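PDB 3MQ2: 16S rRNA methyltransferase from Streptomyces sp. DSM 40477, which methylates N1 of adenine 1408 in 16S rRNA with S-adenosyl-L-methionine as methyl donor, conferring resistance to aminoglycosides such as kanamycin, neomycin and apramycin. Local coordinates for residues 31-34 / 35-38. Sequence-based numbering, arbitrary orientation.
With SAH (S-adenosyl-L-homocysteine), chain C.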
ATOM      1  N   VAL A  31      -9.419   4.666   0.094  1.00 11.11           N
ATOM      2  CA  VAL A  31      -8.266   3.959  -0.460  1.00  8.74           C
ATOM      3  C   VAL A  31      -7.220   3.918   0.634  1.00 13.03           C
ATOM      4  O   VAL A  31      -7.032   4.912   1.306  1.00 10.86           O
ATOM      5  CB  VAL A  31      -7.673   4.739  -1.655  1.00 12.56           C
ATOM      6  CG1 VAL A  31      -6.402   4.080  -2.177  1.00 13.19           C
ATOM      7  CG2 VAL A  31      -8.704   4.873  -2.777  1.00 17.69           C
ATOM      8  N   LEU A  32      -6.563   2.776   0.823  1.00  9.13           N
ATOM      9  CA  LEU A  32      -5.536   2.640   1.863  1.00  9.61           C
ATOM     10  C   LEU A  32      -4.207   2.229   1.245  1.00 12.08           C
ATOM     11  O   LEU A  32      -4.151   1.248   0.507  1.00 11.26           O
ATOM     12  CB  LEU A  32      -5.960   1.583   2.883  1.00  7.40           C
ATOM     13  CG  LEU A  32      -4.937   1.240   3.967  1.00  6.00           C
ATOM     14  CD1 LEU A  32      -4.688   2.451   4.863  1.00 10.57           C
ATOM     15  CD2 LEU A  32      -5.418   0.070   4.805  1.00  9.25           C
ATOM     16  N   ASP A  33      -3.143   2.973   1.549  1.00  8.60           N
ATOM     17  CA  ASP A  33      -1.798   2.601   1.115  1.00  7.28           C
ATOM     18  C   ASP A  33      -1.029   2.099   2.338  1.00  8.14           C
ATOM     19  O   ASP A  33      -0.843   2.843   3.296  1.00 10.02           O
ATOM     20  CB  ASP A  33      -1.070   3.802   0.494  1.00  7.44           C
ATOM     21  CG  ASP A  33       0.221   3.409  -0.216  1.00 12.24           C
ATOM     22  OD1 ASP A  33       0.312   2.259  -0.688  1.00 14.35           O
ATOM     23  OD2 ASP A  33       1.146   4.246  -0.319  1.00 11.16           O
ATOM     24  N   VAL A  34      -0.597   0.843   2.302  1.00  7.86           N
ATOM     25  CA  VAL A  34       0.098   0.219   3.426  1.00  7.06           C
ATOM     26  C   VAL A  34       1.604   0.204   3.185  1.00  7.67           C
ATOM     27  O   VAL A  34       2.069  -0.327   2.180  1.00  9.96           O
ATOM     28  CB  VAL A  34      -0.412  -1.226   3.649  1.00  8.90           C
ATOM     29  CG1 VAL A  34       0.365  -1.906   4.783  1.00  9.56           C
ATOM     30  CG2 VAL A  34      -1.922  -1.213   3.922  1.00 12.59           C
ATOM     31  N   GLY A  35       2.374   0.788   4.104  1.00  8.06           N
ATOM     32  CA  GLY A  35       3.809   0.902   3.913  1.00  7.81           C
ATOM     33  C   GLY A  35       4.159   2.007   2.936  1.00 11.05           C
ATOM     34  O   GLY A  35       4.910   1.796   1.989  1.00  9.73           O
ATOM     35  N   THR A  36       3.633   3.199   3.191  1.00  7.66           N
ATOM     36  CA  THR A  36       3.650   4.283   2.208  1.00 10.29           C
ATOM     37  C   THR A  36       4.993   5.016   2.100  1.00  9.72           C
ATOM     38  O   THR A  36       5.229   5.775   1.138  1.00 11.76           O
ATOM     39  CB  THR A  36       2.518   5.280   2.513  1.00 11.81           C
ATOM     40  OG1 THR A  36       2.215   6.065   1.352  1.00 11.40           O
ATOM     41  CG2 THR A  36       2.905   6.188   3.681  1.00 13.03           C
ATOM     42  N   GLY A  37       5.877   4.812   3.073  1.00 10.22           N
ATOM     43  CA  GLY A  37       7.204   5.411   2.993  1.00  9.70           C
ATOM     44  C   GLY A  37       7.105   6.924   3.051  1.00 12.80           C
ATOM     45  O   GLY A  37       6.475   7.462   3.963  1.00 12.47           O
ATOM     46  N   ASP A  38       7.710   7.623   2.090  1.00 12.64           N
ATOM     47  CA  ASP A  38       7.605   9.086   2.081  1.00 16.58           C
ATOM     48  C   ASP A  38       6.226   9.638   1.696  1.00 15.62           C
ATOM     49  O   ASP A  38       5.988  10.843   1.816  1.00 17.14           O
ATOM     50  CB  ASP A  38       8.713   9.748   1.249  1.00 17.35           C
ATOM     51  CG  ASP A  38       8.576   9.505  -0.239  1.00 21.99           C
ATOM     52  OD1 ASP A  38       7.495   9.089  -0.717  1.00 19.14           O
ATOM     53  OD2 ASP A  38       9.571   9.764  -0.946  1.00 23.75           O
TER
HETATM   54  N   SAH C 216       5.323   2.202  -0.883  0.62  5.86           N
HETATM   55  CA  SAH C 216       6.336   3.225  -0.685  0.62 13.22           C
HETATM   56  CB  SAH C 216       7.436   2.738   0.256  0.62  9.82           C
HETATM   57  CG  SAH C 216       7.927   1.323  -0.029  0.62 13.11           C
HETATM   58  SD  SAH C 216       9.461   0.961   0.862  0.62 17.41           S
HETATM   59  C   SAH C 216       6.923   3.611  -2.028  0.62 21.89           C
HETATM   60  O   SAH C 216       7.724   4.540  -2.127  0.62 22.72           O
HETATM   61  OXT SAH C 216       6.601   2.984  -3.038  0.62 14.06           O
HETATM   62  C5' SAH C 216       8.502  -0.163   1.909  0.62 13.49           C
HETATM   63  C4' SAH C 216       7.885   0.559   3.101  0.62  9.21           C
HETATM   64  O4' SAH C 216       7.135  -0.366   3.860  0.62 13.42           O
HETATM   65  C3' SAH C 216       8.927   1.147   4.054  0.62 12.13           C
HETATM   66  O3' SAH C 216       8.624   2.500   4.291  0.62 13.20           O
HETATM   67  C2' SAH C 216       8.775   0.401   5.361  0.62 12.97           C
HETATM   68  O2' SAH C 216       8.894   1.274   6.470  0.62 14.44           O
HETATM   69  C1' SAH C 216       7.366  -0.143   5.238  0.62 10.71           C
HETATM   70  N9  SAH C 216       7.132  -1.394   5.969  0.62 15.81           N
HETATM   71  C8  SAH C 216       7.850  -2.562   5.942  0.62 11.25           C
HETATM   72  N7  SAH C 216       7.237  -3.450   6.773  0.62 16.73           N
HETATM   73  C5  SAH C 216       6.143  -2.848   7.308  0.62 12.80           C
HETATM   74  C6  SAH C 216       5.169  -3.272   8.200  0.62 12.30           C
HETATM   75  N6  SAH C 216       5.197  -4.502   8.706  0.62 11.46           N
HETATM   76  N1  SAH C 216       4.162  -2.402   8.550  0.62 13.59           N
HETATM   77  C2  SAH C 216       4.114  -1.125   8.031  0.62 14.33           C
HETATM   78  N3  SAH C 216       5.085  -0.699   7.154  0.62 11.22           N
HETATM   79  C4  SAH C 216       6.069  -1.560   6.803  0.62 13.81           C
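Strand 29-34 stops at Val-34 and the chain bends at Gly-35, whose positive phi of 77° lets Thr-36 come alongside Asp-33. This is the glycine-rich loop after the first strand of a Rossmann-like methyltransferase, Asp-Val-Gly-Thr-Gly here, and it shows how such a turn can be braced by one side-chain hydrogen bond while its backbone serves the cofactor. That bond runs from Thr-36 OG1 to Asp-33 OD2 and is 2.7 Å long. The hydroxyl meets the carboxylate oxygen on its anti side, 28° out of the carboxylate plane, and the two side chains cross nearly at right angles. A chi1 of -169° turns the Asp-33 carboxylate away from its own backbone N, alongside the end of the strand and within range of the Thr-36 hydroxyl; His-41 and Pro-42 of the following helix pack against the Asp-33 side chain. Val-34 points away from the turn and touches Leu-102 on strand 99-105. On the ligand side, Gly-37 has no side chain where a CB would collide with the homocysteine CB, and its N is hydrogen-bonded to Asp-58 OD1, which also bonds the ligand. Bound S-adenosyl-L-homocysteine exploits the bend directly: its amino N donates a 2.9 Å hydrogen bond to Gly-35 O, while its CA lies 3.3 Å from Thr-36 O.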